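Local structure of putative branched-chain amino acid ABC transporter (Rhodospirillum rubrum ATCC 11170, 3HUT) at residues Pro195-Tyr204 against Leu221-Ser231. The protein probably binds branched-chain amino acids in the periplasm as the substrate-binding component of an ABC transporter. Numbering follows the deposited sequence.
Sequences PQAIYLAMAY and LPVYGSSALYS
Leu221 reaches back to Pro195, its CD1 lying 3.5 Å from Pro195 O, and the ring of Pro222 packs its CG on Ala197 CB. From here the pair illustrates parallel strand pairing: Pro222 O accepts from Ile198 N, Tyr224 N gives a nearly straight bond (173°) to Ile198 O, Tyr224 O takes Leu200 N, and Ser226 N closes the ladder on Leu200 O. Val223 sets CG1, anti to its backbone N (chi1 175°), against Leu200 CD1 at 3.8 Å. On the other face the Tyr199 ring runs obliquely past the backbone of Gly225, CE1 3.8 Å from Gly225 CA, and ends in a hydroxyl hydrogen-bonded to Asn130. Past the strand, Ser226 OG is hydrogen-bonded to Glu126. Ala228 O then receives a bent bond from Tyr204 N (147°), the donor well above the carbonyl plane. Leu229 CD2 approaches the buried, partnerless Met202 O at 3.2 Å, and Ser231 CB sits over a face of the Tyr204 ring, a CH-pi contact of 4.0 Å to the centroid. The two strands and helix 204-216 form a beta-alpha-beta unit in one lobe of this periplasmic binding protein; that helix covers Ile198 and Leu200, helix 126-136 covers Tyr199 and Tyr224, and strands 141-147 and 246-249 flank 197-201 and 223-225 respectively.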
ATOM      1  N   PRO A 195      12.063 -24.057  15.099  1.00 15.77           N
ATOM      2  CA  PRO A 195      12.401 -22.640  14.936  1.00 13.63           C
ATOM      3  C   PRO A 195      11.871 -21.865  16.146  1.00 11.85           C
ATOM      4  O   PRO A 195      11.010 -22.363  16.864  1.00  9.72           O
ATOM      5  CB  PRO A 195      11.685 -22.266  13.638  1.00 14.12           C
ATOM      6  CG  PRO A 195      10.480 -23.160  13.654  1.00 15.27           C
ATOM      7  CD  PRO A 195      11.065 -24.483  14.101  1.00 15.22           C
ATOM      8  N   GLN A 196      12.384 -20.660  16.377  1.00  9.95           N
ATOM      9  CA  GLN A 196      11.936 -19.847  17.506  1.00  9.11           C
ATOM     10  C   GLN A 196      10.631 -19.124  17.178  1.00  9.90           C
ATOM     11  O   GLN A 196       9.855 -18.787  18.070  1.00  9.35           O
ATOM     12  CB  GLN A 196      12.988 -18.802  17.872  1.00 11.07           C
ATOM     13  CG  GLN A 196      14.362 -19.350  18.190  1.00 11.58           C
ATOM     14  CD  GLN A 196      15.368 -18.238  18.403  1.00 15.91           C
ATOM     15  OE1 GLN A 196      15.379 -17.255  17.661  1.00 13.71           O
ATOM     16  NE2 GLN A 196      16.223 -18.386  19.415  1.00 14.54           N
ATOM     17  N   ALA A 197      10.394 -18.880  15.897  1.00  8.56           N
ATOM     18  CA  ALA A 197       9.181 -18.187  15.487  1.00 10.03           C
ATOM     19  C   ALA A 197       8.815 -18.517  14.053  1.00 11.49           C
ATOM     20  O   ALA A 197       9.586 -19.157  13.332  1.00 11.24           O
ATOM     21  CB  ALA A 197       9.358 -16.679  15.647  1.00  8.96           C
ATOM     22  N   ILE A 198       7.634 -18.059  13.648  1.00 10.68           N
ATOM     23  CA  ILE A 198       7.121 -18.296  12.307  1.00 12.41           C
ATOM     24  C   ILE A 198       6.716 -16.991  11.629  1.00 11.10           C
ATOM     25  O   ILE A 198       6.081 -16.131  12.248  1.00 10.61           O
ATOM     26  CB  ILE A 198       5.871 -19.208  12.357  1.00 13.63           C
ATOM     27  CG1 ILE A 198       6.216 -20.521  13.061  1.00 14.33           C
ATOM     28  CG2 ILE A 198       5.351 -19.468  10.940  1.00 14.61           C
ATOM     29  CD1 ILE A 198       5.017 -21.420  13.306  1.00 16.24           C
ATOM     30  N   TYR A 199       7.099 -16.842  10.364  1.00  8.26           N
ATOM     31  CA  TYR A 199       6.723 -15.662   9.601  1.00  8.41           C
ATOM     32  C   TYR A 199       5.827 -16.139   8.468  1.00  9.09           C
ATOM     33  O   TYR A 199       6.227 -16.998   7.682  1.00  7.18           O
ATOM     34  CB  TYR A 199       7.941 -14.952   9.001  1.00  8.89           C
ATOM     35  CG  TYR A 199       7.531 -13.745   8.185  1.00  7.39           C
ATOM     36  CD1 TYR A 199       7.018 -12.605   8.811  1.00  8.66           C
ATOM     37  CD2 TYR A 199       7.576 -13.766   6.788  1.00  7.21           C
ATOM     38  CE1 TYR A 199       6.554 -11.514   8.069  1.00  6.97           C
ATOM     39  CE2 TYR A 199       7.112 -12.673   6.034  1.00  7.94           C
ATOM     40  CZ  TYR A 199       6.603 -11.556   6.686  1.00  9.05           C
ATOM     41  OH  TYR A 199       6.130 -10.476   5.965  1.00  9.97           O
ATOM     42  N   LEU A 200       4.620 -15.588   8.386  1.00  8.13           N
ATOM     43  CA  LEU A 200       3.678 -15.991   7.348  1.00  8.02           C
ATOM     44  C   LEU A 200       3.539 -14.985   6.209  1.00  7.72           C
ATOM     45  O   LEU A 200       3.053 -13.871   6.410  1.00  7.99           O
ATOM     46  CB  LEU A 200       2.290 -16.229   7.958  1.00  7.58           C
ATOM     47  CG  LEU A 200       2.187 -17.298   9.055  1.00  9.51           C
ATOM     48  CD1 LEU A 200       0.748 -17.387   9.565  1.00  6.97           C
ATOM     49  CD2 LEU A 200       2.652 -18.641   8.494  1.00  8.47           C
ATOM     50  N   ALA A 201       3.966 -15.379   5.017  1.00  7.00           N
ATOM     51  CA  ALA A 201       3.828 -14.521   3.852  1.00  7.27           C
ATOM     52  C   ALA A 201       2.579 -15.030   3.153  1.00  8.88           C
ATOM     53  O   ALA A 201       2.663 -15.695   2.117  1.00  7.78           O
ATOM     54  CB  ALA A 201       5.045 -14.661   2.939  1.00  8.10           C
HETATM   55  N   MSE A 202       1.422 -14.759   3.751  1.00  8.98           N
HETATM   56  CA  MSE A 202       0.166 -15.195   3.165  1.00 11.82           C
HETATM   57  C   MSE A 202      -0.999 -14.322   3.626  1.00 11.03           C
HETATM   58  O   MSE A 202      -0.842 -13.463   4.504  1.00 10.55           O
HETATM   59  CB  MSE A 202      -0.115 -16.667   3.498  1.00 16.10           C
HETATM   60  CG  MSE A 202      -0.458 -16.981   4.942  1.00 20.38           C
HETATM   61 SE   MSE A 202      -0.711 -18.903   5.226  1.00 33.63          SE
HETATM   62  CE  MSE A 202       1.118 -19.350   5.506  1.00 23.74           C
ATOM     63  N   ALA A 203      -2.164 -14.544   3.022  1.00  9.70           N
ATOM     64  CA  ALA A 203      -3.353 -13.761   3.326  1.00  8.13           C
ATOM     65  C   ALA A 203      -4.200 -14.393   4.423  1.00  7.60           C
ATOM     66  O   ALA A 203      -4.077 -15.582   4.716  1.00  8.17           O
ATOM     67  CB  ALA A 203      -4.183 -13.564   2.055  1.00  9.71           C
ATOM     68  N   TYR A 204      -5.078 -13.586   5.007  1.00  6.68           N
ATOM     69  CA  TYR A 204      -5.923 -14.034   6.104  1.00  7.09           C
ATOM     70  C   TYR A 204      -6.769 -15.277   5.852  1.00  7.42           C
ATOM     71  O   TYR A 204      -6.910 -16.112   6.749  1.00  7.56           O
ATOM     72  CB  TYR A 204      -6.823 -12.883   6.579  1.00  7.76           C
ATOM     73  CG  TYR A 204      -7.817 -12.388   5.550  1.00  8.62           C
ATOM     74  CD1 TYR A 204      -9.037 -13.033   5.360  1.00 10.09           C
ATOM     75  CD2 TYR A 204      -7.540 -11.262   4.775  1.00  8.49           C
ATOM     76  CE1 TYR A 204      -9.962 -12.566   4.422  1.00 12.43           C
ATOM     77  CE2 TYR A 204      -8.451 -10.786   3.839  1.00 11.40           C
ATOM     78  CZ  TYR A 204      -9.661 -11.441   3.667  1.00 11.74           C
ATOM     79  OH  TYR A 204     -10.567 -10.967   2.747  1.00 12.80           O
ATOM     80  N   LEU A 221       4.550 -21.324  19.535  1.00 11.09           N
ATOM     81  CA  LEU A 221       5.469 -20.403  18.882  1.00 11.65           C
ATOM     82  C   LEU A 221       4.812 -19.095  18.463  1.00 11.40           C
ATOM     83  O   LEU A 221       3.673 -19.079  18.001  1.00 10.19           O
ATOM     84  CB  LEU A 221       6.099 -21.063  17.652  1.00 12.13           C
ATOM     85  CG  LEU A 221       6.924 -22.322  17.913  1.00 13.55           C
ATOM     86  CD1 LEU A 221       7.558 -22.792  16.615  1.00 16.54           C
ATOM     87  CD2 LEU A 221       8.000 -22.022  18.960  1.00 15.09           C
ATOM     88  N   PRO A 222       5.527 -17.974  18.633  1.00 11.28           N
ATOM     89  CA  PRO A 222       4.960 -16.681  18.242  1.00 10.87           C
ATOM     90  C   PRO A 222       4.892 -16.603  16.716  1.00  8.38           C
ATOM     91  O   PRO A 222       5.694 -17.227  16.016  1.00  7.30           O
ATOM     92  CB  PRO A 222       5.939 -15.673  18.848  1.00 11.98           C
ATOM     93  CG  PRO A 222       7.240 -16.413  18.835  1.00 13.67           C
ATOM     94  CD  PRO A 222       6.841 -17.805  19.283  1.00 11.66           C
ATOM     95  N   VAL A 223       3.937 -15.834  16.205  1.00  7.67           N
ATOM     96  CA  VAL A 223       3.759 -15.702  14.765  1.00  5.13           C
ATOM     97  C   VAL A 223       3.726 -14.253  14.303  1.00  5.89           C
ATOM     98  O   VAL A 223       3.063 -13.412  14.911  1.00  7.80           O
ATOM     99  CB  VAL A 223       2.446 -16.378  14.317  1.00  6.00           C
ATOM    100  CG1 VAL A 223       2.205 -16.126  12.820  1.00  4.86           C
ATOM    101  CG2 VAL A 223       2.509 -17.872  14.607  1.00  3.61           C
ATOM    102  N   TYR A 224       4.460 -13.974  13.229  1.00  7.71           N
ATOM    103  CA  TYR A 224       4.506 -12.644  12.622  1.00  6.81           C
ATOM    104  C   TYR A 224       4.023 -12.873  11.198  1.00  8.08           C
ATOM    105  O   TYR A 224       4.175 -13.973  10.665  1.00  9.63           O
ATOM    106  CB  TYR A 224       5.936 -12.103  12.582  1.00  7.66           C
ATOM    107  CG  TYR A 224       6.497 -11.679  13.922  1.00  8.32           C
ATOM    108  CD1 TYR A 224       6.735 -10.334  14.203  1.00  7.86           C
ATOM    109  CD2 TYR A 224       6.811 -12.623  14.898  1.00  9.55           C
ATOM    110  CE1 TYR A 224       7.280  -9.936  15.425  1.00  8.36           C
ATOM    111  CE2 TYR A 224       7.356 -12.237  16.122  1.00  8.24           C
ATOM    112  CZ  TYR A 224       7.589 -10.891  16.377  1.00  9.18           C
ATOM    113  OH  TYR A 224       8.143 -10.503  17.579  1.00  9.19           O
ATOM    114  N   GLY A 225       3.444 -11.858  10.573  1.00  6.79           N
ATOM    115  CA  GLY A 225       2.971 -12.071   9.222  1.00  8.06           C
ATOM    116  C   GLY A 225       2.792 -10.836   8.368  1.00  7.47           C
ATOM    117  O   GLY A 225       2.930  -9.703   8.827  1.00  7.71           O
ATOM    118  N   SER A 226       2.469 -11.090   7.107  1.00  7.09           N
ATOM    119  CA  SER A 226       2.251 -10.063   6.107  1.00  6.97           C
ATOM    120  C   SER A 226       1.060  -9.167   6.426  1.00  8.82           C
ATOM    121  O   SER A 226       0.152  -9.547   7.174  1.00  6.83           O
ATOM    122  CB  SER A 226       2.017 -10.736   4.749  1.00  7.00           C
ATOM    123  OG  SER A 226       1.511  -9.819   3.791  1.00  7.21           O
ATOM    124  N   SER A 227       1.072  -7.973   5.839  1.00  8.07           N
ATOM    125  CA  SER A 227      -0.023  -7.022   5.994  1.00  6.78           C
ATOM    126  C   SER A 227      -1.276  -7.626   5.355  1.00  7.09           C
ATOM    127  O   SER A 227      -2.391  -7.149   5.574  1.00  5.93           O
ATOM    128  CB  SER A 227       0.324  -5.706   5.285  1.00  7.42           C
ATOM    129  OG  SER A 227       0.709  -5.948   3.939  1.00  6.95           O
ATOM    130  N   ALA A 228      -1.089  -8.668   4.549  1.00  7.18           N
ATOM    131  CA  ALA A 228      -2.219  -9.325   3.896  1.00  7.22           C
ATOM    132  C   ALA A 228      -3.114 -10.014   4.928  1.00  7.02           C
ATOM    133  O   ALA A 228      -4.226 -10.444   4.614  1.00  6.89           O
ATOM    134  CB  ALA A 228      -1.723 -10.343   2.866  1.00  7.77           C
ATOM    135  N   LEU A 229      -2.622 -10.127   6.157  1.00  6.56           N
ATOM    136  CA  LEU A 229      -3.389 -10.745   7.236  1.00  6.31           C
ATOM    137  C   LEU A 229      -4.314  -9.720   7.871  1.00  7.26           C
ATOM    138  O   LEU A 229      -5.233 -10.075   8.614  1.00  6.13           O
ATOM    139  CB  LEU A 229      -2.458 -11.287   8.328  1.00  4.93           C
ATOM    140  CG  LEU A 229      -1.424 -12.358   7.966  1.00  4.93           C
ATOM    141  CD1 LEU A 229      -0.611 -12.730   9.204  1.00  6.30           C
ATOM    142  CD2 LEU A 229      -2.129 -13.574   7.420  1.00  4.37           C
ATOM    143  N   TYR A 230      -4.070  -8.447   7.571  1.00  8.19           N
ATOM    144  CA  TYR A 230      -4.847  -7.357   8.155  1.00  7.01           C
ATOM    145  C   TYR A 230      -6.266  -7.217   7.631  1.00  7.75           C
ATOM    146  O   TYR A 230      -6.504  -6.622   6.578  1.00  9.05           O
ATOM    147  CB  TYR A 230      -4.113  -6.028   7.967  1.00  8.37           C
ATOM    148  CG  TYR A 230      -4.732  -4.883   8.734  1.00  7.54           C
ATOM    149  CD1 TYR A 230      -4.858  -4.939  10.122  1.00  7.86           C
ATOM    150  CD2 TYR A 230      -5.165  -3.731   8.080  1.00  8.38           C
ATOM    151  CE1 TYR A 230      -5.392  -3.877  10.840  1.00  8.28           C
ATOM    152  CE2 TYR A 230      -5.700  -2.660   8.788  1.00  8.09           C
ATOM    153  CZ  TYR A 230      -5.810  -2.737  10.168  1.00 10.81           C
ATOM    154  OH  TYR A 230      -6.324  -1.675  10.879  1.00  9.67           O
ATOM    155  N   SER A 231      -7.209  -7.753   8.394  1.00  8.78           N
ATOM    156  CA  SER A 231      -8.619  -7.700   8.048  1.00  9.44           C
ATOM    157  C   SER A 231      -9.428  -8.200   9.233  1.00  8.49           C
ATOM    158  O   SER A 231      -8.990  -9.086   9.964  1.00  7.94           O
ATOM    159  CB  SER A 231      -8.913  -8.590   6.835  1.00 10.41           C
ATOM    160  OG  SER A 231     -10.314  -8.760   6.654  1.00 10.15           O
TER